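Local coordinates for protein cycloalternan-forming enzyme (Listeria monocytogenes serovar 1/2a, PDB 5F7U) that belongs to glycoside hydrolase family 31, joining a TIM-barrel domain to several beta domains, and binds glycans at several sites and magnesium ions, at residues A[67-70]-A[76-79]; A[161-166]-A[223-228]; A[366-371]-A[580-585]; A[874-879]-A[929-934]; A[991-996]-A[1042-1047]. The protein carries 1 engineered substitution. One frame throughout, in Å; residues are numbered along the deposited sequence.

Contact 1: residues A[67-70]-A[76-79]; sequences AAYD and NTYW. With GLC (alpha-D-glucopyranose), chain E.
Asp70 and Tyr78 supply the one backbone hydrogen bond between 67-70 and 76-79: Asp70 N donates to Tyr78 O over 2.7 Å, with an N-H...O angle of 147°. Beside it, Tyr69 and Trp79 form an antiparallel non-hydrogen-bonded pair whose side chains diverge. Trp79 CA adds a CA-H...O contact of 3.2 Å to Ala68 O.

The packing contacts centre on Trp79. Trp79 CB rests 3.9 Å from Ala67 CB, and Trp79 CE3 comes obliquely to within 3.6 Å of Tyr69 N, so a corner of the benzene ring abuts the backbone at Ala68-Tyr69. Thr77 CG2 sits over one face of the same indole, offset toward the rim, and also meets Tyr69 CD1 at 3.7 Å, where the two side chains cross at about a right angle. The methyl thus bridges two aromatic groups of the hairpin. The indole NE1 is bonded to Thr42 of strand 36-43.

Asn76 makes the hydrogen bonds to the glucose. Its amide grips the sugar with both ends: Asn76 OD1 accepts from GLC O2 at 2.6 Å, while Asn76 ND2 donates to GLC O3 at 2.8 Å. Thr41 OG1 is a further partner of ND2, which would help fix the amide's rotation. The whole is a beta hairpin in the E-set-like N-terminal domain, with a glycan pocket shared by Tyr8, Trp43, Asn75 and Asn76.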
# COMPACT_ATOMS: atom_id res chain seq x y z
N ALA A 67 -31.87 22.86 33.93
CA ALA A 67 -31.53 21.51 33.47
C ALA A 67 -32.34 20.44 34.21
O ALA A 67 -32.77 20.66 35.33
CB ALA A 67 -30.05 21.25 33.58
N ALA A 68 -32.51 19.31 33.54
CA ALA A 68 -33.26 18.16 34.05
C ALA A 68 -32.29 17.06 34.47
O ALA A 68 -31.30 16.82 33.76
CB ALA A 68 -34.15 17.64 32.92
N TYR A 69 -32.58 16.36 35.58
CA TYR A 69 -31.81 15.17 35.97
C TYR A 69 -31.79 14.16 34.82
O TYR A 69 -32.84 13.87 34.23
CB TYR A 69 -32.45 14.51 37.21
CG TYR A 69 -31.86 13.16 37.64
CD1 TYR A 69 -30.76 13.10 38.51
CD2 TYR A 69 -32.43 11.95 37.22
CE1 TYR A 69 -30.22 11.89 38.91
CE2 TYR A 69 -31.90 10.71 37.61
CZ TYR A 69 -30.79 10.69 38.46
OH TYR A 69 -30.26 9.48 38.88
N ASP A 70 -30.62 13.62 34.51
CA ASP A 70 -30.53 12.59 33.49
C ASP A 70 -30.27 11.23 34.16
O ASP A 70 -31.16 10.39 34.20
CB ASP A 70 -29.47 12.96 32.44
CG ASP A 70 -29.47 12.03 31.24
OD1 ASP A 70 -30.36 11.16 31.11
OD2 ASP A 70 -28.53 12.13 30.44
N ASN A 76 -21.02 11.32 40.45
CA ASN A 76 -21.58 12.42 39.64
C ASN A 76 -23.05 12.30 39.28
O ASN A 76 -23.59 11.20 39.13
CB ASN A 76 -20.81 12.54 38.32
CG ASN A 76 -19.39 13.03 38.50
OD1 ASN A 76 -18.61 12.48 39.27
ND2 ASN A 76 -19.06 14.08 37.78
N THR A 77 -23.68 13.46 39.15
CA THR A 77 -24.99 13.58 38.52
C THR A 77 -24.83 14.20 37.14
O THR A 77 -24.03 15.14 36.95
CB THR A 77 -25.95 14.44 39.38
OG1 THR A 77 -26.06 13.84 40.66
CG2 THR A 77 -27.37 14.48 38.76
N TYR A 78 -25.59 13.68 36.19
CA TYR A 78 -25.57 14.17 34.82
C TYR A 78 -26.93 14.73 34.52
O TYR A 78 -27.96 14.15 34.92
CB TYR A 78 -25.18 13.03 33.84
CG TYR A 78 -23.75 12.62 34.05
CD1 TYR A 78 -23.42 11.66 35.01
CD2 TYR A 78 -22.72 13.21 33.31
CE1 TYR A 78 -22.10 11.28 35.23
CE2 TYR A 78 -21.40 12.85 33.52
CZ TYR A 78 -21.10 11.90 34.48
OH TYR A 78 -19.79 11.56 34.69
N TRP A 79 -26.92 15.89 33.87
CA TRP A 79 -28.10 16.72 33.63
C TRP A 79 -28.18 17.09 32.15
O TRP A 79 -27.15 17.20 31.48
CB TRP A 79 -27.97 18.03 34.43
CG TRP A 79 -27.63 17.91 35.89
CD1 TRP A 79 -26.40 17.69 36.44
CD2 TRP A 79 -28.54 18.06 37.00
NE1 TRP A 79 -26.48 17.67 37.81
CE2 TRP A 79 -27.78 17.90 38.18
CE3 TRP A 79 -29.92 18.32 37.10
CZ2 TRP A 79 -28.36 17.97 39.46
CZ3 TRP A 79 -30.50 18.38 38.38
CH2 TRP A 79 -29.71 18.22 39.55
C1 GLC E . -14.33 14.41 40.88
C2 GLC E . -15.55 14.24 39.96
C3 GLC E . -15.14 14.33 38.48
C4 GLC E . -14.38 15.63 38.19
C5 GLC E . -13.19 15.78 39.14
C6 GLC E . -12.51 17.14 39.03
O1 GLC E . -13.50 13.24 40.86
O2 GLC E . -16.22 13.01 40.24
O3 GLC E . -16.30 14.26 37.64
O4 GLC E . -13.93 15.60 36.83
O5 GLC E . -13.56 15.58 40.53
O6 GLC E . -11.16 17.03 39.49

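Contact 2: residues A[161-166]-A[223-228]; sequences MELSPT and NSLGWL
Pro165 lies over one face of the Trp227 indole where 161-166 packs against 223-228. Pro165 CB stands 3.6 Å from the centroid of the Trp227 five-membered ring and only 3° off the ring normal, a CH-pi contact of nearly vertical approach. The neighbouring Pro165 CG reaches Trp227 CG at 3.7 Å, so two carbons of the pyrrolidine rest on the indole while the two side chains run past each other in opposite directions.

Trp227 takes chi1 of 52°, which places CG between its own backbone N and carbonyl carbon; from there the indole offers its face to the proline. Its NE1 bonds to Glu119 OE1, which ties down the polar edge of this buried ring, and Phe145 also meets the indole.

Leu163 approaches the same indole differently. Its side chain crosses that of Trp227 at about a right angle, and Leu163 CD2 comes obliquely to 3.9 Å from Trp227 CE3. That same Leu163 methyl meets Leu225 CD1, also at 3.9 Å, with the two leucines pointing at each other tip to tip. One leucine branch is therefore shared between an aromatic and an aliphatic partner.

All four residues are buried, joining the end of strand 158-164 to strand 214-229 in the hydrophobic interior of the galactose mutarotase-like beta-sandwich domain of family 31.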
# COMPACT_ATOMS: atom_id res chain seq x y z
N MET A 161 -9.59 22.90 -8.60
CA MET A 161 -10.72 23.78 -8.29
C MET A 161 -10.54 24.43 -6.94
O MET A 161 -10.27 23.73 -5.98
CB MET A 161 -12.00 22.97 -8.20
CG MET A 161 -12.86 23.05 -9.43
SD MET A 161 -12.10 22.13 -10.74
CE MET A 161 -12.52 20.47 -10.17
N GLU A 162 -10.72 25.75 -6.87
CA GLU A 162 -10.58 26.46 -5.61
C GLU A 162 -11.79 27.35 -5.45
O GLU A 162 -12.05 28.24 -6.28
CB GLU A 162 -9.28 27.26 -5.55
CG GLU A 162 -8.03 26.39 -5.47
CD GLU A 162 -6.78 27.22 -5.63
OE1 GLU A 162 -6.39 27.55 -6.78
OE2 GLU A 162 -6.20 27.56 -4.60
N LEU A 163 -12.59 27.06 -4.42
CA LEU A 163 -13.83 27.81 -4.22
C LEU A 163 -13.66 28.76 -3.04
O LEU A 163 -13.29 28.33 -1.94
CB LEU A 163 -15.00 26.84 -3.96
CG LEU A 163 -16.32 27.53 -3.59
CD1 LEU A 163 -16.98 28.20 -4.81
CD2 LEU A 163 -17.25 26.52 -2.92
N SER A 164 -13.97 30.04 -3.29
CA SER A 164 -14.05 31.08 -2.26
C SER A 164 -15.53 31.50 -2.14
O SER A 164 -16.01 32.29 -2.97
CB SER A 164 -13.21 32.31 -2.71
OG SER A 164 -13.32 33.38 -1.77
N PRO A 165 -16.25 31.00 -1.11
CA PRO A 165 -17.67 31.37 -0.95
C PRO A 165 -17.93 32.88 -0.90
O PRO A 165 -18.90 33.35 -1.50
CB PRO A 165 -18.04 30.72 0.38
CG PRO A 165 -17.25 29.44 0.32
CD PRO A 165 -15.89 29.91 -0.18
N THR A 166 -17.07 33.63 -0.21
CA THR A 166 -17.22 35.10 -0.13
C THR A 166 -16.66 35.85 -1.34
O THR A 166 -16.96 37.03 -1.53
CB THR A 166 -16.54 35.69 1.12
OG1 THR A 166 -15.11 35.54 1.02
CG2 THR A 166 -17.06 35.00 2.40
N ASN A 223 -26.77 22.59 -8.16
CA ASN A 223 -26.60 23.04 -6.75
C ASN A 223 -25.80 21.99 -5.94
O ASN A 223 -26.13 21.62 -4.80
CB ASN A 223 -27.95 23.35 -6.10
CG ASN A 223 -28.73 24.38 -6.88
OD1 ASN A 223 -28.21 25.42 -7.28
ND2 ASN A 223 -30.01 24.07 -7.14
N SER A 224 -24.76 21.47 -6.58
CA SER A 224 -24.03 20.36 -6.01
C SER A 224 -22.98 20.90 -5.04
O SER A 224 -22.66 20.27 -4.02
CB SER A 224 -23.41 19.54 -7.15
OG SER A 224 -22.41 20.28 -7.84
N LEU A 225 -22.48 22.11 -5.32
CA LEU A 225 -21.32 22.64 -4.65
C LEU A 225 -21.73 23.69 -3.62
O LEU A 225 -22.35 24.69 -3.97
CB LEU A 225 -20.39 23.26 -5.71
CG LEU A 225 -19.09 23.97 -5.32
CD1 LEU A 225 -18.17 23.05 -4.52
CD2 LEU A 225 -18.44 24.44 -6.60
N GLY A 226 -21.36 23.45 -2.37
CA GLY A 226 -21.89 24.27 -1.28
C GLY A 226 -21.02 24.40 -0.06
O GLY A 226 -19.99 23.73 0.06
N TRP A 227 -21.44 25.28 0.85
CA TRP A 227 -20.70 25.58 2.08
C TRP A 227 -21.75 25.82 3.17
O TRP A 227 -22.89 26.26 2.90
CB TRP A 227 -19.79 26.81 1.91
CG TRP A 227 -20.52 28.01 1.37
CD1 TRP A 227 -21.06 29.04 2.09
CD2 TRP A 227 -20.85 28.26 0.00
NE1 TRP A 227 -21.69 29.93 1.25
CE2 TRP A 227 -21.57 29.47 -0.04
CE3 TRP A 227 -20.59 27.58 -1.21
CZ2 TRP A 227 -22.05 30.03 -1.24
CZ3 TRP A 227 -21.07 28.13 -2.40
CH2 TRP A 227 -21.79 29.35 -2.41
N LEU A 228 -21.35 25.52 4.40
CA LEU A 228 -22.23 25.57 5.57
C LEU A 228 -21.84 26.78 6.41
O LEU A 228 -20.72 26.87 6.88
CB LEU A 228 -22.06 24.26 6.36
CG LEU A 228 -22.88 24.10 7.63
CD1 LEU A 228 -24.37 24.08 7.32
CD2 LEU A 228 -22.46 22.81 8.32

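Contact 3: residues A[366-371]-A[580-585]; sequences GLWMSA and EAVSFS
Trp368 has the most surface buried here, and its indole reaches from strand 367-369 across to both Val582 and Phe584. With CG anti to the carbonyl carbon (chi1 -67°), the ring system extends toward 580-585 although the backbones stay well apart: the nearest CA atoms, those of Trp368 and Phe584, are separated by 10.6 Å. The side chains alone make this contact.

Phe584 comes next. Its CD2 lies over one face of the indole, displaced toward the rim, and approaches Trp368 CZ3 at 3.9 Å; Phe584 CE2 is 4.1 Å from Trp368 CD2. The centroids of the phenyl and the six-membered indole ring are 5.0 Å apart with planes at 48°, an oblique aromatic pair in which the two side chains slide past each other in opposite directions. Trp599 meets the Phe584 ring as well.

Val582 adds a third contact from a different side. Its CG1 sits at the edge of the indole, near the ring plane, 4.0 Å from Trp368 CH2. Face and edge of one indole are thus used by two residues of the same segment. The indole nitrogen bonds to Ala364 O, satisfying the buried polar atom and helping to hold the ring's orientation.

Strands 367-369 and 584-585 are the first and fifth of the eight parallel strands, and their side chains meet across the interior of the TIM barrel of the family 31 domain.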
# COMPACT_ATOMS: atom_id res chain seq x y z
N GLY A 366 14.97 -6.42 2.36
CA GLY A 366 15.18 -7.78 2.84
C GLY A 366 14.28 -8.08 4.03
O GLY A 366 13.41 -7.25 4.41
N LEU A 367 14.49 -9.23 4.67
CA LEU A 367 13.61 -9.58 5.79
C LEU A 367 13.94 -8.75 7.04
O LEU A 367 15.11 -8.61 7.40
CB LEU A 367 13.75 -11.07 6.14
CG LEU A 367 13.03 -11.59 7.40
CD1 LEU A 367 11.51 -11.47 7.24
CD2 LEU A 367 13.46 -13.05 7.63
N TRP A 368 12.88 -8.23 7.68
CA TRP A 368 12.98 -7.59 8.99
C TRP A 368 12.57 -8.55 10.09
O TRP A 368 11.50 -9.14 10.00
CB TRP A 368 12.05 -6.39 9.08
CG TRP A 368 12.40 -5.24 8.21
CD1 TRP A 368 12.37 -5.20 6.84
CD2 TRP A 368 12.77 -3.93 8.65
NE1 TRP A 368 12.72 -3.93 6.40
CE2 TRP A 368 12.98 -3.14 7.50
CE3 TRP A 368 12.97 -3.35 9.92
CZ2 TRP A 368 13.35 -1.79 7.56
CZ3 TRP A 368 13.37 -1.98 9.98
CH2 TRP A 368 13.54 -1.23 8.80
N MET A 369 13.41 -8.67 11.12
CA MET A 369 13.09 -9.50 12.31
C MET A 369 12.74 -8.63 13.49
O MET A 369 13.44 -7.66 13.79
CB MET A 369 14.31 -10.35 12.71
CG MET A 369 14.91 -11.10 11.53
SD MET A 369 15.89 -12.53 12.03
CE MET A 369 17.05 -11.76 13.16
N SER A 370 11.68 -9.00 14.20
CA SER A 370 11.19 -8.17 15.31
C SER A 370 10.46 -9.07 16.29
O SER A 370 9.88 -10.07 15.87
CB SER A 370 10.25 -7.09 14.77
OG SER A 370 9.68 -6.31 15.83
N ALA A 371 10.48 -8.71 17.57
CA ALA A 371 9.67 -9.37 18.62
C ALA A 371 9.69 -8.48 19.84
O ALA A 371 10.77 -8.14 20.34
CB ALA A 371 10.20 -10.76 18.97
N GLU A 580 21.70 6.08 5.40
CA GLU A 580 21.07 4.77 5.18
C GLU A 580 19.98 4.44 6.21
O GLU A 580 19.52 3.30 6.27
CB GLU A 580 22.12 3.66 5.21
CG GLU A 580 23.11 3.67 4.07
CD GLU A 580 22.80 2.59 3.04
OE1 GLU A 580 22.99 1.37 3.35
OE2 GLU A 580 22.35 2.97 1.93
N ALA A 581 19.59 5.44 7.01
CA ALA A 581 18.57 5.23 8.06
C ALA A 581 17.18 5.13 7.46
O ALA A 581 16.85 5.82 6.50
CB ALA A 581 18.62 6.36 9.08
N VAL A 582 16.36 4.26 8.04
CA VAL A 582 15.01 4.00 7.54
C VAL A 582 14.02 4.14 8.69
O VAL A 582 14.30 3.66 9.79
CB VAL A 582 14.94 2.55 7.00
CG1 VAL A 582 13.51 2.13 6.64
CG2 VAL A 582 15.83 2.42 5.77
N SER A 583 12.87 4.78 8.45
CA SER A 583 11.75 4.77 9.41
C SER A 583 10.72 3.68 9.10
O SER A 583 10.54 3.30 7.94
CB SER A 583 11.03 6.11 9.41
OG SER A 583 11.89 7.13 9.92
N PHE A 584 10.01 3.24 10.15
CA PHE A 584 9.04 2.16 10.06
C PHE A 584 7.89 2.66 10.95
O PHE A 584 8.06 2.81 12.17
CB PHE A 584 9.73 0.90 10.62
CG PHE A 584 9.04 -0.40 10.29
CD1 PHE A 584 7.91 -0.82 11.02
CD2 PHE A 584 9.57 -1.25 9.30
CE1 PHE A 584 7.28 -2.04 10.74
CE2 PHE A 584 8.94 -2.48 9.02
CZ PHE A 584 7.79 -2.86 9.74
N SER A 585 6.75 3.00 10.32
CA SER A 585 5.67 3.74 11.03
C SER A 585 4.31 3.19 10.66
O SER A 585 4.21 2.38 9.74
CB SER A 585 5.71 5.21 10.64
OG SER A 585 7.02 5.74 10.84

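Contact 4: residues A[874-879]-A[929-934]; sequences TTMQVF and QAIVLN
Ile931 is the first residue of 929-934 to touch 874-879. Its CG1 is anti to the carbonyl carbon and the chain continues extended (chi2 167°), which carries CD1 to the opposite strand. There Ile931 CD1 meets Met876 CG at 4.1 Å, the two side chains passing at a slant. The methyl therefore touches the methionine along its shaft. Met876 is bent at both chi2 and chi3, so its sulfur and CE fold away from the direct line to Ile931. Val920 of strand 917-922 also touches Ile931, and Val865 and Phe828 also touch Met876.

Two residues on, Leu933 makes the closer approach. Leu933 and Val878 reach toward each other tip to tip, with Leu933 CD2 3.8 Å from Val878 CB. The same methyl is 3.9 Å from both Val878 CG1 and CG2, and so nests against the fork of the valine, touching its two branches equally. Val878 also touches Pro832.

The contacting residues alternate along both strands, Met876 with Ile931 and Val878 with Leu933, as expected when one face of each strand turns inward. Even the closest CA atoms, those of Val878 and Leu933, are 9.1 Å apart, so these are facing layers and not neighbouring strands. Strand 874-879 belongs to a mixed sheet and strand 929-934 to an antiparallel one; their buried aliphatic side chains meet between the layers of a beta sandwich.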
# COMPACT_ATOMS: atom_id res chain seq x y z
N THR A 874 27.01 -11.65 -16.85
CA THR A 874 25.56 -11.74 -16.86
C THR A 874 25.12 -13.09 -17.42
O THR A 874 25.75 -13.61 -18.31
CB THR A 874 24.90 -10.61 -17.68
OG1 THR A 874 25.49 -10.56 -18.97
CG2 THR A 874 25.08 -9.25 -17.02
N THR A 875 24.02 -13.62 -16.89
CA THR A 875 23.41 -14.82 -17.43
C THR A 875 21.97 -14.50 -17.83
O THR A 875 21.18 -14.07 -17.00
CB THR A 875 23.40 -15.98 -16.40
OG1 THR A 875 24.74 -16.27 -15.97
CG2 THR A 875 22.76 -17.24 -16.99
N MET A 876 21.65 -14.69 -19.11
CA MET A 876 20.25 -14.63 -19.53
C MET A 876 19.62 -16.00 -19.28
O MET A 876 20.24 -17.04 -19.55
CB MET A 876 20.11 -14.29 -21.02
CG MET A 876 20.83 -13.05 -21.52
SD MET A 876 20.40 -11.51 -20.68
CE MET A 876 18.66 -11.37 -21.04
N GLN A 877 18.37 -16.01 -18.80
CA GLN A 877 17.56 -17.23 -18.85
C GLN A 877 16.35 -16.94 -19.73
O GLN A 877 15.38 -16.31 -19.29
CB GLN A 877 17.10 -17.68 -17.46
CG GLN A 877 18.21 -18.15 -16.53
CD GLN A 877 17.68 -18.68 -15.20
OE1 GLN A 877 16.61 -18.28 -14.73
NE2 GLN A 877 18.45 -19.59 -14.59
N VAL A 878 16.41 -17.41 -20.96
CA VAL A 878 15.39 -17.08 -21.96
C VAL A 878 14.41 -18.24 -22.10
O VAL A 878 14.82 -19.37 -22.41
CB VAL A 878 16.03 -16.77 -23.34
CG1 VAL A 878 14.99 -16.25 -24.33
CG2 VAL A 878 17.18 -15.78 -23.22
N PHE A 879 13.12 -17.95 -21.95
CA PHE A 879 12.05 -18.95 -22.10
C PHE A 879 11.91 -19.24 -23.60
O PHE A 879 11.52 -18.35 -24.37
CB PHE A 879 10.75 -18.39 -21.51
CG PHE A 879 9.63 -19.40 -21.33
CD1 PHE A 879 9.81 -20.56 -20.57
CD2 PHE A 879 8.35 -19.13 -21.86
CE1 PHE A 879 8.74 -21.46 -20.36
CE2 PHE A 879 7.31 -20.02 -21.68
CZ PHE A 879 7.49 -21.18 -20.92
N GLN A 929 26.72 -5.42 -25.99
CA GLN A 929 26.90 -6.75 -26.56
C GLN A 929 25.60 -7.23 -27.18
O GLN A 929 24.55 -7.14 -26.55
CB GLN A 929 27.40 -7.76 -25.52
CG GLN A 929 28.81 -7.46 -25.02
CD GLN A 929 29.30 -8.49 -24.05
OE1 GLN A 929 29.10 -8.37 -22.84
NE2 GLN A 929 29.93 -9.54 -24.56
N ALA A 930 25.68 -7.74 -28.40
CA ALA A 930 24.51 -8.20 -29.13
C ALA A 930 24.40 -9.72 -29.06
O ALA A 930 25.19 -10.43 -29.70
CB ALA A 930 24.57 -7.70 -30.57
N ILE A 931 23.43 -10.22 -28.30
CA ILE A 931 23.25 -11.66 -28.08
C ILE A 931 22.13 -12.12 -29.02
O ILE A 931 21.07 -11.50 -29.07
CB ILE A 931 22.87 -11.99 -26.61
CG1 ILE A 931 23.99 -11.56 -25.64
CG2 ILE A 931 22.52 -13.48 -26.44
CD1 ILE A 931 23.56 -11.56 -24.17
N VAL A 932 22.38 -13.18 -29.79
CA VAL A 932 21.34 -13.75 -30.65
C VAL A 932 21.20 -15.24 -30.37
O VAL A 932 22.20 -15.98 -30.41
CB VAL A 932 21.60 -13.50 -32.15
CG1 VAL A 932 20.47 -14.07 -32.99
CG2 VAL A 932 21.74 -12.01 -32.44
N LEU A 933 19.97 -15.68 -30.09
CA LEU A 933 19.64 -17.10 -29.99
C LEU A 933 19.04 -17.52 -31.33
O LEU A 933 18.04 -16.95 -31.78
CB LEU A 933 18.62 -17.36 -28.87
CG LEU A 933 19.06 -17.27 -27.40
CD1 LEU A 933 19.46 -15.86 -26.99
CD2 LEU A 933 17.89 -17.72 -26.53
N ASN A 934 19.67 -18.52 -31.96
CA ASN A 934 19.21 -19.03 -33.27
C ASN A 934 18.51 -20.36 -33.17
O ASN A 934 18.83 -21.17 -32.30
CB ASN A 934 20.38 -19.18 -34.23
CG ASN A 934 21.05 -17.86 -34.54
OD1 ASN A 934 22.23 -17.66 -34.20
ND2 ASN A 934 20.33 -16.95 -35.16

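Contact 5: residues A[991-996]-A[1042-1047]; sequences MEVRYS and VVFDFE
Met991 reaches across to both Val1042 and Phe1044, and can be followed outward from its backbone. CB and CG run out from strand 987-996, with CG anti to the backbone N (chi1 177°), and the chain stays extended at chi2; neither carbon comes close to the other segment, and together they serve as the shaft that carries the sulfur inward.

SD makes the first contacts. Met991 SD lies 4.0 Å from Val1042 CG1, the two side chains passing in opposite directions, and 3.8 Å from Phe1044 CZ. Measured to the phenyl centroid, SD is 5.1 Å away and 74° off the ring normal, an oblique Met-aromatic contact. At the tip, a bend at chi3 (66°) brings Met991 CE to 3.6 Å from Phe1044 CZ, again obliquely, so sulfur and methyl both press on the end of the phenyl.

Val993, two residues along on the same strand, adds its CG2 at the edge of the phenyl, near the ring plane, 3.9 Å from Phe1044 CZ. Phe1056 of strand 1054-1062 also meets that ring. The axes of 991-996 and 1042-1045 come no closer than 12.2 Å, so side chains span the gap between the two sheets of this family 6 carbohydrate-binding beta sandwich. With only carbon and sulfur touching, the layers are held here by dispersion and by burial of apolar surface, with the polarisable sulfur well suited to an aromatic neighbour.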
# COMPACT_ATOMS: atom_id res chain seq x y z
N MET A 991 2.03 -26.94 -35.61
CA MET A 991 2.10 -27.51 -34.26
C MET A 991 2.99 -28.76 -34.27
O MET A 991 2.67 -29.75 -34.93
CB MET A 991 0.68 -27.82 -33.77
CG MET A 991 0.65 -28.48 -32.39
SD MET A 991 -1.02 -28.73 -31.76
CE MET A 991 -1.68 -29.94 -32.92
N GLU A 992 4.14 -28.69 -33.58
CA GLU A 992 5.00 -29.85 -33.36
C GLU A 992 4.41 -30.68 -32.23
O GLU A 992 4.09 -30.14 -31.18
CB GLU A 992 6.40 -29.44 -32.93
CG GLU A 992 7.24 -28.74 -33.98
CD GLU A 992 8.68 -28.53 -33.52
OE1 GLU A 992 8.97 -28.68 -32.31
OE2 GLU A 992 9.54 -28.21 -34.35
N VAL A 993 4.26 -31.97 -32.47
CA VAL A 993 3.78 -32.91 -31.44
C VAL A 993 4.93 -33.87 -31.14
O VAL A 993 5.33 -34.66 -32.02
CB VAL A 993 2.51 -33.68 -31.92
CG1 VAL A 993 2.09 -34.72 -30.86
CG2 VAL A 993 1.36 -32.71 -32.21
N ARG A 994 5.47 -33.80 -29.92
CA ARG A 994 6.58 -34.65 -29.51
C ARG A 994 6.07 -35.80 -28.65
O ARG A 994 5.42 -35.59 -27.63
CB ARG A 994 7.68 -33.85 -28.78
CG ARG A 994 8.94 -34.66 -28.52
CD ARG A 994 10.11 -33.79 -28.13
NE ARG A 994 11.40 -34.50 -28.15
CZ ARG A 994 12.09 -34.87 -27.06
NH1 ARG A 994 11.63 -34.62 -25.83
NH2 ARG A 994 13.25 -35.50 -27.21
N TYR A 995 6.42 -37.02 -29.06
CA TYR A 995 5.79 -38.21 -28.51
C TYR A 995 6.74 -39.39 -28.66
O TYR A 995 7.72 -39.33 -29.42
CB TYR A 995 4.49 -38.53 -29.28
CG TYR A 995 4.80 -39.05 -30.67
CD1 TYR A 995 5.20 -38.18 -31.68
CD2 TYR A 995 4.78 -40.42 -30.93
CE1 TYR A 995 5.54 -38.65 -32.95
CE2 TYR A 995 5.11 -40.91 -32.19
CZ TYR A 995 5.49 -40.01 -33.18
OH TYR A 995 5.82 -40.51 -34.41
N SER A 996 6.41 -40.48 -27.98
CA SER A 996 7.06 -41.75 -28.26
C SER A 996 5.98 -42.80 -28.55
O SER A 996 4.88 -42.75 -27.98
CB SER A 996 7.94 -42.16 -27.09
OG SER A 996 8.68 -43.33 -27.38
N VAL A 1042 -7.08 -26.40 -27.65
CA VAL A 1042 -6.47 -27.49 -28.43
C VAL A 1042 -6.64 -28.79 -27.67
O VAL A 1042 -6.01 -28.98 -26.62
CB VAL A 1042 -4.99 -27.19 -28.78
CG1 VAL A 1042 -4.35 -28.34 -29.57
CG2 VAL A 1042 -4.87 -25.88 -29.56
N VAL A 1043 -7.49 -29.68 -28.19
CA VAL A 1043 -7.83 -30.93 -27.51
C VAL A 1043 -7.32 -32.12 -28.31
O VAL A 1043 -7.68 -32.31 -29.47
CB VAL A 1043 -9.37 -31.09 -27.29
CG1 VAL A 1043 -9.66 -32.32 -26.44
CG2 VAL A 1043 -9.99 -29.85 -26.65
N PHE A 1044 -6.47 -32.91 -27.67
CA PHE A 1044 -6.08 -34.21 -28.21
C PHE A 1044 -6.99 -35.26 -27.57
O PHE A 1044 -7.17 -35.26 -26.35
CB PHE A 1044 -4.62 -34.50 -27.89
CG PHE A 1044 -3.65 -33.66 -28.66
CD1 PHE A 1044 -3.39 -32.33 -28.29
CD2 PHE A 1044 -2.95 -34.21 -29.73
CE1 PHE A 1044 -2.49 -31.55 -29.02
CE2 PHE A 1044 -2.04 -33.44 -30.46
CZ PHE A 1044 -1.81 -32.11 -30.10
N ASP A 1045 -7.56 -36.11 -28.41
CA ASP A 1045 -8.51 -37.16 -28.03
C ASP A 1045 -8.03 -38.51 -28.52
O ASP A 1045 -7.36 -38.59 -29.55
CB ASP A 1045 -9.84 -36.90 -28.74
CG ASP A 1045 -10.91 -36.44 -27.81
OD1 ASP A 1045 -10.61 -35.78 -26.78
OD2 ASP A 1045 -12.09 -36.73 -28.10
N PHE A 1046 -8.40 -39.57 -27.81
CA PHE A 1046 -8.35 -40.92 -28.38
C PHE A 1046 -9.78 -41.32 -28.65
O PHE A 1046 -10.57 -41.52 -27.72
CB PHE A 1046 -7.67 -41.91 -27.42
CG PHE A 1046 -7.45 -43.28 -28.01
CD1 PHE A 1046 -8.51 -44.19 -28.13
CD2 PHE A 1046 -6.18 -43.68 -28.42
CE1 PHE A 1046 -8.31 -45.47 -28.66
CE2 PHE A 1046 -5.97 -44.95 -28.95
CZ PHE A 1046 -7.03 -45.84 -29.07
N GLU A 1047 -10.14 -41.41 -29.92
CA GLU A 1047 -11.50 -41.76 -30.28
C GLU A 1047 -11.58 -43.18 -30.83
O GLU A 1047 -10.57 -43.88 -30.86
CB GLU A 1047 -12.09 -40.72 -31.23
CG GLU A 1047 -12.27 -39.40 -30.51
CD GLU A 1047 -12.94 -38.33 -31.32
OE1 GLU A 1047 -12.99 -37.20 -30.80
OE2 GLU A 1047 -13.40 -38.60 -32.46

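In the fold
The five contacts follow one another along the chain, each closing before the next opens, and none touches another. Contact 1 joins a hairpin in the N-terminal E-set-like domain; contact 2, centred 41 Å away, packs the galactose mutarotase-like domain. Contact 3 lies nearest the middle of the molecule, inside the TIM barrel. Contacts 4 and 5 each bridge two sheets of a separate beta sandwich; their centres are 31 Å apart, on the same side of the chain's centre. Contacts 1 and 5 mark the greatest separation, about 87 Å between centres. The chain is thus a series of domains, with the barrel nearest the centre; contacts 2 to 5 lie in buried interiors and contact 1 at the surface.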